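Local coordinates for protein glycerol dehydratase (Clostridium butyricum, PDB 1R9D) that converts glycerol by B12-independent dehydration, probably through glycyl-radical chemistry as in relatives of pyruvate formate lyase, at residues P473-F478 with Y491-E496; N477-K482 with T574-K579. All blocks are in the same frame, centred on the assembly; numbering follows the deposited sequence.

Contact 1 of 2, residues P473-F478 with Y491-E496; sequences PKTQNF and YKAQME
Loop 473-478 passes over residues 491-496 of helix 484-516 with Pro473 CA 6.3 Å from Gln494 CA and Thr475 CA 7.3 Å from Ala493 CA. The polar part of the contact is the carboxamide of Gln494, which reaches from the helix into the bend of the loop. Its NE2 donates two hydrogen bonds, to Pro473 O at 2.9 Å and to Thr475 OG1 at 3.2 Å. Both acceptors lie within 10° of the amide plane, so the two bonds together fix the rotation of the flat group. The donor approaches Pro473 O from a direction tilted 33° out of the carbonyl plane. A turn in the Gln494 chain (chi2 -63°) places CD beside the proline ring, with OE1 3.3 Å from Pro473 CD. Between the two acceptors sits Lys474, the centre of an inverse gamma turn closed by a weak bond from Thr475 N to the same Pro473 O. Here the irregular segment leading into the long helix 484-516 folds back on that helix, with a glutamine side chain bridging the two sides of the turn. Thr475 OG1 stands between the backbone N and the carbonyl carbon, where NE2 can reach it, while the methyl CG2 packs against Ala493 CB at 3.5 Å. Pro473 CG lies 3.9 Å from Ala493 O, and the proline also touches Tyr497 one turn on. The buried Gln494 also touches Ile456 and Leu459 of helix 453-461, while Ser463 OG bonds to Thr475 O from the start of the same connection.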
loop_
_atom_site.group_PDB
_atom_site.type_symbol
_atom_site.label_atom_id
_atom_site.label_comp_id
_atom_site.label_asym_id
_atom_site.label_seq_id
_atom_site.Cartn_x
_atom_site.Cartn_y
_atom_site.Cartn_z
ATOM N N PRO A 473 -29.085 -18.359 -2.084
ATOM C CA PRO A 473 -29.826 -18.487 -0.827
ATOM C C PRO A 473 -30.896 -19.557 -0.993
ATOM O O PRO A 473 -31.362 -19.804 -2.109
ATOM C CB PRO A 473 -30.451 -17.104 -0.646
ATOM C CG PRO A 473 -29.507 -16.203 -1.364
ATOM C CD PRO A 473 -29.164 -16.985 -2.602
ATOM N N LYS A 474 -31.281 -20.204 0.098
ATOM C CA LYS A 474 -32.322 -21.213 -0.006
ATOM C C LYS A 474 -33.648 -20.506 0.227
ATOM O O LYS A 474 -34.155 -20.454 1.347
ATOM C CB LYS A 474 -32.132 -22.329 1.022
ATOM C CG LYS A 474 -32.983 -23.552 0.700
ATOM C CD LYS A 474 -32.811 -24.667 1.716
ATOM C CE LYS A 474 -33.681 -25.864 1.353
ATOM N NZ LYS A 474 -33.620 -26.932 2.393
ATOM N N THR A 475 -34.187 -19.931 -0.840
ATOM C CA THR A 475 -35.454 -19.226 -0.766
ATOM C C THR A 475 -36.619 -20.215 -0.802
ATOM O O THR A 475 -36.435 -21.398 -1.088
ATOM C CB THR A 475 -35.585 -18.222 -1.926
ATOM O OG1 THR A 475 -35.166 -18.844 -3.148
ATOM C CG2 THR A 475 -34.720 -16.989 -1.659
ATOM N N GLN A 476 -37.813 -19.724 -0.496
ATOM C CA GLN A 476 -39.014 -20.555 -0.481
ATOM C C GLN A 476 -39.156 -21.452 -1.713
ATOM O O GLN A 476 -38.963 -21.005 -2.845
ATOM C CB GLN A 476 -40.244 -19.658 -0.352
ATOM C CG GLN A 476 -41.565 -20.359 -0.603
ATOM C CD GLN A 476 -42.743 -19.423 -0.465
ATOM O OE1 GLN A 476 -42.719 -18.300 -0.967
ATOM N NE2 GLN A 476 -43.792 -19.885 0.210
ATOM N N ASN A 477 -39.491 -22.719 -1.484
ATOM C CA ASN A 477 -39.680 -23.670 -2.577
ATOM C C ASN A 477 -40.784 -23.161 -3.498
ATOM O O ASN A 477 -41.879 -22.830 -3.043
ATOM C CB ASN A 477 -40.072 -25.046 -2.033
ATOM C CG ASN A 477 -38.992 -25.661 -1.166
ATOM O OD1 ASN A 477 -37.863 -25.867 -1.615
ATOM N ND2 ASN A 477 -39.333 -25.961 0.084
ATOM N N PHE A 478 -40.487 -23.101 -4.791
ATOM C CA PHE A 478 -41.446 -22.627 -5.783
ATOM C C PHE A 478 -42.755 -23.423 -5.736
ATOM O O PHE A 478 -43.837 -22.860 -5.900
ATOM C CB PHE A 478 -40.837 -22.733 -7.184
ATOM C CG PHE A 478 -41.706 -22.167 -8.269
ATOM C CD1 PHE A 478 -41.792 -22.798 -9.503
ATOM C CD2 PHE A 478 -42.424 -20.992 -8.065
ATOM C CE1 PHE A 478 -42.581 -22.269 -10.523
ATOM C CE2 PHE A 478 -43.216 -20.452 -9.078
ATOM C CZ PHE A 478 -43.295 -21.092 -10.309
ATOM N N TYR A 491 -37.241 -13.714 -5.795
ATOM C CA TYR A 491 -36.464 -13.141 -6.891
ATOM C C TYR A 491 -35.536 -12.070 -6.317
ATOM O O TYR A 491 -34.340 -12.033 -6.624
ATOM C CB TYR A 491 -37.423 -12.528 -7.915
ATOM C CG TYR A 491 -36.790 -11.705 -9.022
ATOM C CD1 TYR A 491 -36.041 -12.304 -10.032
ATOM C CD2 TYR A 491 -36.987 -10.327 -9.081
ATOM C CE1 TYR A 491 -35.507 -11.546 -11.082
ATOM C CE2 TYR A 491 -36.463 -9.563 -10.119
ATOM C CZ TYR A 491 -35.726 -10.177 -11.115
ATOM O OH TYR A 491 -35.223 -9.418 -12.148
ATOM N N LYS A 492 -36.093 -11.203 -5.477
ATOM C CA LYS A 492 -35.312 -10.139 -4.856
ATOM C C LYS A 492 -34.214 -10.694 -3.946
ATOM O O LYS A 492 -33.117 -10.135 -3.882
ATOM C CB LYS A 492 -36.233 -9.206 -4.064
ATOM C CG LYS A 492 -35.521 -8.056 -3.349
ATOM C CD LYS A 492 -36.533 -7.020 -2.878
ATOM C CE LYS A 492 -35.902 -5.936 -2.020
ATOM N NZ LYS A 492 -35.591 -6.411 -0.642
ATOM N N ALA A 493 -34.504 -11.795 -3.257
ATOM C CA ALA A 493 -33.530 -12.414 -2.359
ATOM C C ALA A 493 -32.347 -13.000 -3.126
ATOM O O ALA A 493 -31.199 -12.920 -2.670
ATOM C CB ALA A 493 -34.200 -13.497 -1.521
ATOM N N GLN A 494 -32.622 -13.607 -4.277
ATOM C CA GLN A 494 -31.547 -14.166 -5.097
ATOM C C GLN A 494 -30.717 -13.014 -5.669
ATOM O O GLN A 494 -29.487 -13.061 -5.671
ATOM C CB GLN A 494 -32.112 -14.996 -6.255
ATOM C CG GLN A 494 -32.769 -16.314 -5.859
ATOM C CD GLN A 494 -31.806 -17.299 -5.206
ATOM O OE1 GLN A 494 -30.633 -17.389 -5.579
ATOM N NE2 GLN A 494 -32.308 -18.057 -4.236
ATOM N N MET A 495 -31.402 -11.983 -6.154
ATOM C CA MET A 495 -30.740 -10.814 -6.732
ATOM C C MET A 495 -29.800 -10.184 -5.706
ATOM O O MET A 495 -28.644 -9.874 -6.004
ATOM C CB MET A 495 -31.785 -9.778 -7.164
ATOM C CG MET A 495 -31.243 -8.619 -8.000
ATOM S SD MET A 495 -30.841 -9.097 -9.698
ATOM C CE MET A 495 -32.493 -9.159 -10.447
ATOM N N GLU A 496 -30.306 -10.004 -4.492
ATOM C CA GLU A 496 -29.535 -9.402 -3.411
ATOM C C GLU A 496 -28.220 -10.112 -3.121
ATOM O O GLU A 496 -27.177 -9.469 -2.961
ATOM C CB GLU A 496 -30.384 -9.363 -2.139
ATOM C CG GLU A 496 -29.643 -8.911 -0.894
ATOM C CD GLU A 496 -30.539 -8.904 0.329
ATOM O OE1 GLU A 496 -31.183 -9.946 0.604
ATOM O OE2 GLU A 496 -30.602 -7.861 1.017
#

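Contact 2 of 2, residues N477-K482 with T574-K579; sequences NFEEMK and TPSELK
Pro575 CB sits almost exactly over the centre of the Phe478 ring, 3.8 Å from the centroid and 6° off the ring normal, a CH-pi contact made by the first residue of a helix. Phe478 CG is anti to the backbone N (chi1 -175°), and the two side chains cross at about a right angle. Around the rim, CE1 meets Leu578 CD2 at 4.1 Å and Lys579 CB lies beside CD1, near the ring plane. Phe568 of helix 553-569 and Ile461 of helix 453-461 also touch the ring. The backbones come close, Glu479 CA being 4.8 Å from Ser576 CA. Glu479 CG lies 3.1 Å from Ser576 OG, and the bend at chi2 turns the carboxylate toward the extended Lys579 in a salt bridge: NZ meets OE2 at 3.1 Å on the syn side, 33° out of plane. One water accepts from Phe478 N and Lys579 NZ; another donates to Glu479 O and lies 2.6 Å from Ser576 OG. Thr574 and Glu577 form a capping box at the helix start. Since Glu479 and Lys579 are both partly exposed, solvent probably weakens their ion pair, whereas the CH-pi contact on the buried Phe478 ring should be less affected.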
loop_
_atom_site.group_PDB
_atom_site.type_symbol
_atom_site.label_atom_id
_atom_site.label_comp_id
_atom_site.label_asym_id
_atom_site.label_seq_id
_atom_site.Cartn_x
_atom_site.Cartn_y
_atom_site.Cartn_z
ATOM N N ASN A 477 -39.491 -22.719 -1.484
ATOM C CA ASN A 477 -39.680 -23.670 -2.577
ATOM C C ASN A 477 -40.784 -23.161 -3.498
ATOM O O ASN A 477 -41.879 -22.830 -3.043
ATOM C CB ASN A 477 -40.072 -25.046 -2.033
ATOM C CG ASN A 477 -38.992 -25.661 -1.166
ATOM O OD1 ASN A 477 -37.863 -25.867 -1.615
ATOM N ND2 ASN A 477 -39.333 -25.961 0.084
ATOM N N PHE A 478 -40.487 -23.101 -4.791
ATOM C CA PHE A 478 -41.446 -22.627 -5.783
ATOM C C PHE A 478 -42.755 -23.423 -5.736
ATOM O O PHE A 478 -43.837 -22.860 -5.900
ATOM C CB PHE A 478 -40.837 -22.733 -7.184
ATOM C CG PHE A 478 -41.706 -22.167 -8.269
ATOM C CD1 PHE A 478 -41.792 -22.798 -9.503
ATOM C CD2 PHE A 478 -42.424 -20.992 -8.065
ATOM C CE1 PHE A 478 -42.581 -22.269 -10.523
ATOM C CE2 PHE A 478 -43.216 -20.452 -9.078
ATOM C CZ PHE A 478 -43.295 -21.092 -10.309
ATOM N N GLU A 479 -42.648 -24.730 -5.511
ATOM C CA GLU A 479 -43.819 -25.607 -5.452
ATOM C C GLU A 479 -44.808 -25.217 -4.365
ATOM O O GLU A 479 -45.999 -25.503 -4.472
ATOM C CB GLU A 479 -43.396 -27.065 -5.223
ATOM C CG GLU A 479 -42.476 -27.633 -6.288
ATOM C CD GLU A 479 -41.007 -27.460 -5.952
ATOM O OE1 GLU A 479 -40.595 -26.328 -5.606
ATOM O OE2 GLU A 479 -40.262 -28.460 -6.042
ATOM N N GLU A 480 -44.315 -24.559 -3.322
ATOM C CA GLU A 480 -45.157 -24.158 -2.203
ATOM C C GLU A 480 -45.711 -22.741 -2.289
ATOM O O GLU A 480 -46.486 -22.325 -1.424
ATOM C CB GLU A 480 -44.376 -24.307 -0.898
ATOM C CG GLU A 480 -43.982 -25.734 -0.569
ATOM C CD GLU A 480 -42.954 -25.805 0.540
ATOM O OE1 GLU A 480 -43.128 -25.102 1.559
ATOM O OE2 GLU A 480 -41.975 -26.569 0.396
ATOM N N MET A 481 -45.319 -21.996 -3.318
ATOM C CA MET A 481 -45.794 -20.626 -3.473
ATOM C C MET A 481 -47.246 -20.554 -3.919
ATOM O O MET A 481 -47.669 -21.278 -4.819
ATOM C CB MET A 481 -44.920 -19.873 -4.474
ATOM C CG MET A 481 -43.508 -19.640 -3.992
ATOM S SD MET A 481 -42.547 -18.697 -5.181
ATOM C CE MET A 481 -40.970 -18.626 -4.321
ATOM N N LYS A 482 -48.004 -19.661 -3.291
ATOM C CA LYS A 482 -49.413 -19.495 -3.621
ATOM C C LYS A 482 -49.709 -18.139 -4.252
ATOM O O LYS A 482 -50.822 -17.902 -4.722
ATOM C CB LYS A 482 -50.264 -19.672 -2.364
ATOM C CG LYS A 482 -50.110 -21.036 -1.708
ATOM C CD LYS A 482 -50.923 -21.126 -0.422
ATOM C CE LYS A 482 -50.703 -22.459 0.281
ATOM N NZ LYS A 482 -51.403 -22.508 1.600
ATOM N N THR A 574 -49.410 -25.807 -12.463
ATOM C CA THR A 574 -48.962 -25.587 -11.092
ATOM C C THR A 574 -47.485 -25.214 -11.073
ATOM O O THR A 574 -46.763 -25.440 -12.046
ATOM C CB THR A 574 -49.128 -26.849 -10.223
ATOM O OG1 THR A 574 -48.256 -27.879 -10.708
ATOM C CG2 THR A 574 -50.561 -27.342 -10.258
ATOM N N PRO A 575 -47.017 -24.630 -9.961
ATOM C CA PRO A 575 -45.607 -24.252 -9.868
ATOM C C PRO A 575 -44.722 -25.473 -10.114
ATOM O O PRO A 575 -43.705 -25.389 -10.806
ATOM C CB PRO A 575 -45.493 -23.724 -8.442
ATOM C CG PRO A 575 -46.833 -23.089 -8.227
ATOM C CD PRO A 575 -47.773 -24.132 -8.797
ATOM N N SER A 576 -45.129 -26.610 -9.553
ATOM C CA SER A 576 -44.384 -27.856 -9.705
ATOM C C SER A 576 -44.259 -28.266 -11.166
ATOM O O SER A 576 -43.193 -28.688 -11.608
ATOM C CB SER A 576 -45.063 -28.988 -8.926
ATOM O OG SER A 576 -45.094 -28.706 -7.538
ATOM N N GLU A 577 -45.353 -28.145 -11.912
ATOM C CA GLU A 577 -45.362 -28.512 -13.325
ATOM C C GLU A 577 -44.424 -27.629 -14.140
ATOM O O GLU A 577 -43.690 -28.117 -14.998
ATOM C CB GLU A 577 -46.785 -28.419 -13.885
ATOM C CG GLU A 577 -47.765 -29.378 -13.223
ATOM C CD GLU A 577 -49.173 -29.287 -13.796
ATOM O OE1 GLU A 577 -49.791 -28.202 -13.723
ATOM O OE2 GLU A 577 -49.665 -30.309 -14.316
ATOM N N LEU A 578 -44.450 -26.327 -13.873
ATOM C CA LEU A 578 -43.585 -25.402 -14.595
ATOM C C LEU A 578 -42.124 -25.699 -14.275
ATOM O O LEU A 578 -41.288 -25.771 -15.172
ATOM C CB LEU A 578 -43.913 -23.954 -14.218
ATOM C CG LEU A 578 -43.077 -22.886 -14.930
ATOM C CD1 LEU A 578 -43.305 -22.983 -16.435
ATOM C CD2 LEU A 578 -43.452 -21.501 -14.418
ATOM N N LYS A 579 -41.821 -25.884 -12.995
ATOM C CA LYS A 579 -40.452 -26.169 -12.583
ATOM C C LYS A 579 -39.906 -27.398 -13.303
ATOM O O LYS A 579 -38.786 -27.379 -13.815
ATOM C CB LYS A 579 -40.385 -26.376 -11.067
ATOM C CG LYS A 579 -38.996 -26.721 -10.540
ATOM C CD LYS A 579 -38.988 -26.790 -9.017
ATOM C CE LYS A 579 -37.630 -27.224 -8.488
ATOM N NZ LYS A 579 -37.569 -27.196 -6.999
HETATM O O HOH W 1 -37.890 -24.324 -5.897
HETATM O O HOH W 2 -46.885 -26.834 -7.061
#

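How the contacts relate
Following the chain, helix 453-461 leads into a loop that supplies the first segment of both contacts; they share Asn477 and Phe478. Contact 1 closes a short loop: after 12 intervening residues, the chain returns in helix 484-516. Contact 2 closes a much longer one, 91 residues that include the whole of that helix and helix 553-569 before helix 575-583 begins. Because 491-496 falls between the segments of contact 2, while 473-476 precedes them, the two closures cross rather than nest. Their centres are 14 Å apart, and Gln476 packs on Met481 between them. Together they tie one connecting loop to two helices at the periphery of the chain.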